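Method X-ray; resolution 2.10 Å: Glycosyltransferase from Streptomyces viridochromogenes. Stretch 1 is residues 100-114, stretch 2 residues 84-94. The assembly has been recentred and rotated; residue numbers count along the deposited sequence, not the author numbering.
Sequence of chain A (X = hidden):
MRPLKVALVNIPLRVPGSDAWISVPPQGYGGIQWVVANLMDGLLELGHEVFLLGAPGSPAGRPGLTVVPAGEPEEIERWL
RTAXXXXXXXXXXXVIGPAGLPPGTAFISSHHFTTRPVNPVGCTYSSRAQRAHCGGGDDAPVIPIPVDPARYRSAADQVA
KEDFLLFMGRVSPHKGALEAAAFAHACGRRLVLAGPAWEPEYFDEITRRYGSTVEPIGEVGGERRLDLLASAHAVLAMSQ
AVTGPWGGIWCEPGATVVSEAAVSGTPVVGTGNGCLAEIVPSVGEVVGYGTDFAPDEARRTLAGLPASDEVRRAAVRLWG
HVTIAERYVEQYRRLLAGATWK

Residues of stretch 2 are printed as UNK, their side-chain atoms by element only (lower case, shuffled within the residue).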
# COMPACT_ATOMS: atom_id res chain seq x y z
N GLY A 100 -18.28 -21.29 6.12
CA GLY A 100 -17.92 -22.37 5.21
C GLY A 100 -16.52 -22.91 5.35
O GLY A 100 -16.17 -23.96 4.79
N LEU A 101 -15.68 -22.18 6.09
CA LEU A 101 -14.33 -22.65 6.37
C LEU A 101 -14.39 -23.90 7.28
O LEU A 101 -15.32 -24.03 8.11
CB LEU A 101 -13.49 -21.53 7.04
CG LEU A 101 -13.25 -20.25 6.23
CD1 LEU A 101 -12.32 -19.40 7.04
CD2 LEU A 101 -12.64 -20.52 4.82
N PRO A 102 -13.40 -24.80 7.15
CA PRO A 102 -13.40 -26.03 7.93
C PRO A 102 -13.20 -25.72 9.40
O PRO A 102 -12.57 -24.70 9.73
CB PRO A 102 -12.20 -26.81 7.36
CG PRO A 102 -11.90 -26.20 6.07
CD PRO A 102 -12.23 -24.74 6.27
N PRO A 103 -13.73 -26.59 10.30
CA PRO A 103 -13.54 -26.30 11.73
C PRO A 103 -12.07 -26.19 12.03
O PRO A 103 -11.27 -26.96 11.50
CB PRO A 103 -14.09 -27.55 12.43
CG PRO A 103 -14.88 -28.31 11.39
CD PRO A 103 -14.46 -27.85 10.04
N GLY A 104 -11.69 -25.24 12.86
CA GLY A 104 -10.30 -25.10 13.24
C GLY A 104 -9.60 -24.01 12.45
O GLY A 104 -8.52 -23.54 12.84
N THR A 105 -10.19 -23.58 11.35
CA THR A 105 -9.54 -22.57 10.51
C THR A 105 -9.85 -21.16 11.04
O THR A 105 -11.00 -20.77 11.13
CB THR A 105 -9.92 -22.73 8.99
OG1 THR A 105 -9.59 -24.06 8.58
CG2 THR A 105 -9.11 -21.79 8.14
N ALA A 106 -8.79 -20.40 11.35
CA ALA A 106 -8.96 -19.00 11.79
C ALA A 106 -9.19 -18.09 10.59
O ALA A 106 -8.64 -18.31 9.50
CB ALA A 106 -7.68 -18.52 12.58
N PHE A 107 -10.00 -17.06 10.79
CA PHE A 107 -10.23 -16.07 9.75
C PHE A 107 -9.74 -14.69 10.24
O PHE A 107 -10.10 -14.23 11.34
CB PHE A 107 -11.69 -16.03 9.32
CG PHE A 107 -11.94 -15.09 8.20
CD1 PHE A 107 -11.70 -15.48 6.87
CD2 PHE A 107 -12.39 -13.79 8.45
CE1 PHE A 107 -11.92 -14.58 5.82
CE2 PHE A 107 -12.64 -12.90 7.41
CZ PHE A 107 -12.38 -13.28 6.10
N ILE A 108 -8.88 -14.07 9.43
CA ILE A 108 -8.34 -12.74 9.72
C ILE A 108 -8.36 -11.89 8.46
O ILE A 108 -8.24 -12.41 7.34
CB ILE A 108 -6.87 -12.81 10.35
CG1 ILE A 108 -6.46 -11.45 10.96
CG2 ILE A 108 -5.83 -13.37 9.33
CD1 ILE A 108 -5.19 -11.50 11.87
N SER A 109 -8.52 -10.58 8.63
CA SER A 109 -8.48 -9.66 7.45
C SER A 109 -7.46 -8.55 7.65
O SER A 109 -7.28 -8.11 8.77
CB SER A 109 -9.88 -9.01 7.21
OG SER A 109 -10.89 -10.01 7.05
N SER A 110 -6.85 -8.07 6.57
CA SER A 110 -6.22 -6.73 6.58
C SER A 110 -7.15 -5.84 5.76
O SER A 110 -7.36 -6.06 4.56
CB SER A 110 -4.84 -6.72 5.92
OG SER A 110 -3.86 -7.44 6.63
N HIS A 111 -7.70 -4.83 6.40
CA HIS A 111 -8.50 -3.81 5.74
C HIS A 111 -7.69 -2.75 5.02
O HIS A 111 -6.91 -2.02 5.63
CB HIS A 111 -9.47 -3.16 6.72
CG HIS A 111 -10.67 -2.59 6.04
ND1 HIS A 111 -11.38 -3.31 5.09
CD2 HIS A 111 -11.24 -1.36 6.10
CE1 HIS A 111 -12.35 -2.55 4.62
NE2 HIS A 111 -12.29 -1.37 5.21
N HIS A 112 -7.88 -2.67 3.71
CA HIS A 112 -7.17 -1.72 2.87
C HIS A 112 -8.07 -0.59 2.32
O HIS A 112 -7.72 0.06 1.31
CB HIS A 112 -6.49 -2.47 1.73
CG HIS A 112 -5.55 -3.55 2.22
ND1 HIS A 112 -4.49 -3.27 3.06
CD2 HIS A 112 -5.50 -4.88 1.98
CE1 HIS A 112 -3.84 -4.39 3.33
NE2 HIS A 112 -4.42 -5.38 2.67
N PHE A 113 -9.22 -0.37 2.96
CA PHE A 113 -10.20 0.59 2.38
C PHE A 113 -10.64 1.69 3.36
O PHE A 113 -10.59 1.49 4.56
CB PHE A 113 -11.41 -0.17 1.77
CG PHE A 113 -11.04 -1.04 0.64
CD1 PHE A 113 -10.89 -0.51 -0.63
CD2 PHE A 113 -10.79 -2.40 0.83
CE1 PHE A 113 -10.49 -1.33 -1.70
CE2 PHE A 113 -10.44 -3.21 -0.23
CZ PHE A 113 -10.28 -2.68 -1.49
N THR A 114 -11.04 2.85 2.83
CA THR A 114 -11.59 3.94 3.63
C THR A 114 -13.00 3.61 4.17
O THR A 114 -13.51 4.21 5.11
CB THR A 114 -11.63 5.22 2.80
OG1 THR A 114 -11.80 6.34 3.65
CG2 THR A 114 -12.78 5.20 1.78
N UNK A 84 -6.91 -27.56 3.77
CA UNK A 84 -6.26 -27.78 5.02
C UNK A 84 -5.28 -26.63 5.35
O UNK A 84 -4.08 -26.79 5.26
c UNK A 84 -4.98 -29.57 6.33
c UNK A 84 -5.55 -29.14 4.98
o UNK A 84 -5.39 -29.01 7.37
o UNK A 84 -4.15 -30.50 6.36
N UNK A 85 -5.78 -25.46 5.76
CA UNK A 85 -4.86 -24.38 6.18
C UNK A 85 -5.20 -23.97 7.59
O UNK A 85 -6.31 -24.21 8.02
c UNK A 85 -6.29 -22.53 5.15
c UNK A 85 -4.88 -23.15 5.26
c UNK A 85 -4.27 -23.47 3.88
N UNK A 86 -4.28 -23.33 8.30
CA UNK A 86 -4.60 -22.93 9.66
C UNK A 86 -5.33 -21.57 9.73
O UNK A 86 -6.09 -21.32 10.68
c UNK A 86 -3.34 -22.87 10.51
c UNK A 86 -2.60 -24.21 10.54
o UNK A 86 -3.14 -25.22 11.09
o UNK A 86 -1.50 -24.26 9.93
N UNK A 87 -5.09 -20.74 8.72
CA UNK A 87 -5.44 -19.32 8.74
C UNK A 87 -5.81 -18.92 7.32
O UNK A 87 -5.08 -19.23 6.37
c UNK A 87 -3.66 -18.76 10.56
c UNK A 87 -4.19 -18.42 9.14
c UNK A 87 -4.51 -16.91 9.05
N UNK A 88 -6.95 -18.26 7.20
CA UNK A 88 -7.30 -17.52 5.98
C UNK A 88 -7.19 -16.04 6.28
O UNK A 88 -7.91 -15.54 7.11
c UNK A 88 -8.79 -19.34 5.06
c UNK A 88 -8.74 -17.86 5.49
c UNK A 88 -9.19 -16.95 4.33
N UNK A 89 -6.29 -15.37 5.59
CA UNK A 89 -6.00 -13.97 5.79
C UNK A 89 -6.41 -13.21 4.53
O UNK A 89 -5.71 -13.25 3.50
c UNK A 89 -2.68 -10.85 7.12
c UNK A 89 -4.06 -12.43 6.46
c UNK A 89 -4.49 -13.82 6.10
n UNK A 89 -3.85 -10.28 6.86
c UNK A 89 -4.73 -11.25 6.45
n UNK A 89 -2.77 -12.14 6.86
N UNK A 90 -7.57 -12.55 4.64
CA UNK A 90 -8.23 -11.83 3.60
C UNK A 90 -7.69 -10.41 3.43
O UNK A 90 -7.62 -9.63 4.36
o UNK A 90 -10.04 -11.48 1.45
c UNK A 90 -10.52 -11.24 2.59
o UNK A 90 -11.52 -10.50 2.74
c UNK A 90 -9.78 -11.82 3.81
N UNK A 91 -7.29 -10.10 2.19
CA UNK A 91 -6.92 -8.75 1.79
C UNK A 91 -7.88 -8.18 0.77
O UNK A 91 -7.64 -7.11 0.28
n UNK A 91 -3.72 -8.12 2.84
c UNK A 91 -4.44 -9.08 2.18
c UNK A 91 -2.86 -8.70 3.66
c UNK A 91 -4.04 -10.27 2.69
c UNK A 91 -5.50 -8.75 1.18
n UNK A 91 -3.04 -10.01 3.58
N UNK A 92 -8.93 -8.92 0.40
CA UNK A 92 -9.85 -8.53 -0.68
C UNK A 92 -10.95 -7.53 -0.28
O UNK A 92 -11.72 -7.12 -1.14
c UNK A 92 -10.56 -9.76 -1.23
o UNK A 92 -11.55 -10.17 -0.33
N UNK A 93 -11.06 -7.19 1.00
CA UNK A 93 -12.18 -6.40 1.50
C UNK A 93 -13.45 -7.21 1.61
O UNK A 93 -14.55 -6.68 1.53
N UNK A 94 -13.32 -8.52 1.78
CA UNK A 94 -14.49 -9.30 2.07
C UNK A 94 -15.22 -9.90 0.89
O UNK A 94 -16.41 -10.22 0.99
O HOH W 1 -12.66 -9.85 5.08
O HOH W 2 -8.90 -5.02 2.43
O HOH W 3 -9.83 -7.88 3.42

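Position 84 has four side-chain atoms, two carbons with two oxygens on the second, and its CA-to-CB bond points away from stretch 1: an aspartate, D84, exposed, as a carboxylate can afford to be. Position 85 carries one carbon branching to two more, beside the T105 methyl. A buried, beta-branched apolar side chain suits this extended backbone, and the residue is V85; V85 CG2 lies 4.2 Å from T105 CG2. Position 86 repeats the carboxylate pattern and points away from stretch 1; it is D86, partly exposed, with OD2 hydrogen-bonded elsewhere in the structure. Its backbone serves the contact, A106 N donating to D86 O at 2.9 Å.

Here the strand begins. Position 87, three carbons in a fork, shares a sheet face with A106 and I108 and packs on I108. It is V87, whose CG1 lies 3.8 Å from I108 CG2. Position 88 has the same fork on the other face, one end by F107, the other by L101 and T105. It is V88: CG1 meets F107 CD1 at 3.9 Å, and CG2 meets L101 CD2 at 4.0 Å and T105 CG2 at 3.9 Å, so its two methyls reach different neighbours.

Position 89 has one carbon followed by a five-membered ring of three carbons and two nitrogens, its edge at the S110 hydroxyl: a histidine. H89 returns to the V87 face, and its NE2 hydrogen-bonds S110 OG at 2.8 Å, while ND1 is satisfied elsewhere in the structure. Position 90, two carbons and two oxygens, lies on the face of F107 and S109. As D90 it is buried but well served: OD1 accepts from the backbone N of position 92, 3.0 Å away, and OD2 accepts from water 1, which in turn accepts from S109 OG, both at 2.7 Å.

Position 91 is again a ring of three carbons and two nitrogens beyond one carbon, edge-on to the H112 ring. A histidine suits, presenting a ring nitrogen in line with H112: H91 ND1 and H112 NE2 are hydrogen-bonded at 2.8 Å, the rings meeting rim to rim with planes 14° apart. Position 92, one carbon and one oxygen, is S92, pointing away from stretch 1; its OG donates to D90 OD1 at 2.7 Å, holding the segment after the strand against that carboxylate. Position 93 has no side-chain atoms. A CB on G93 would fall 2.9 Å from F113 CE2, a clash, and its positive phi also favours glycine. Position 94, likewise bare, is G94, whose backbone angles would jam a CB against the preceding carbonyl.

The contact is a parallel pairing of strands, with V88 N donating to A106 O and V88 O accepting from I108 N, both at 2.9 Å. Apolar packing flanks this backbone ladder; the H89–S110 bond and water 1 add to it, and past its end H91 bonds H112.

Stretch 2 84-94: DVDVVHDHSGG
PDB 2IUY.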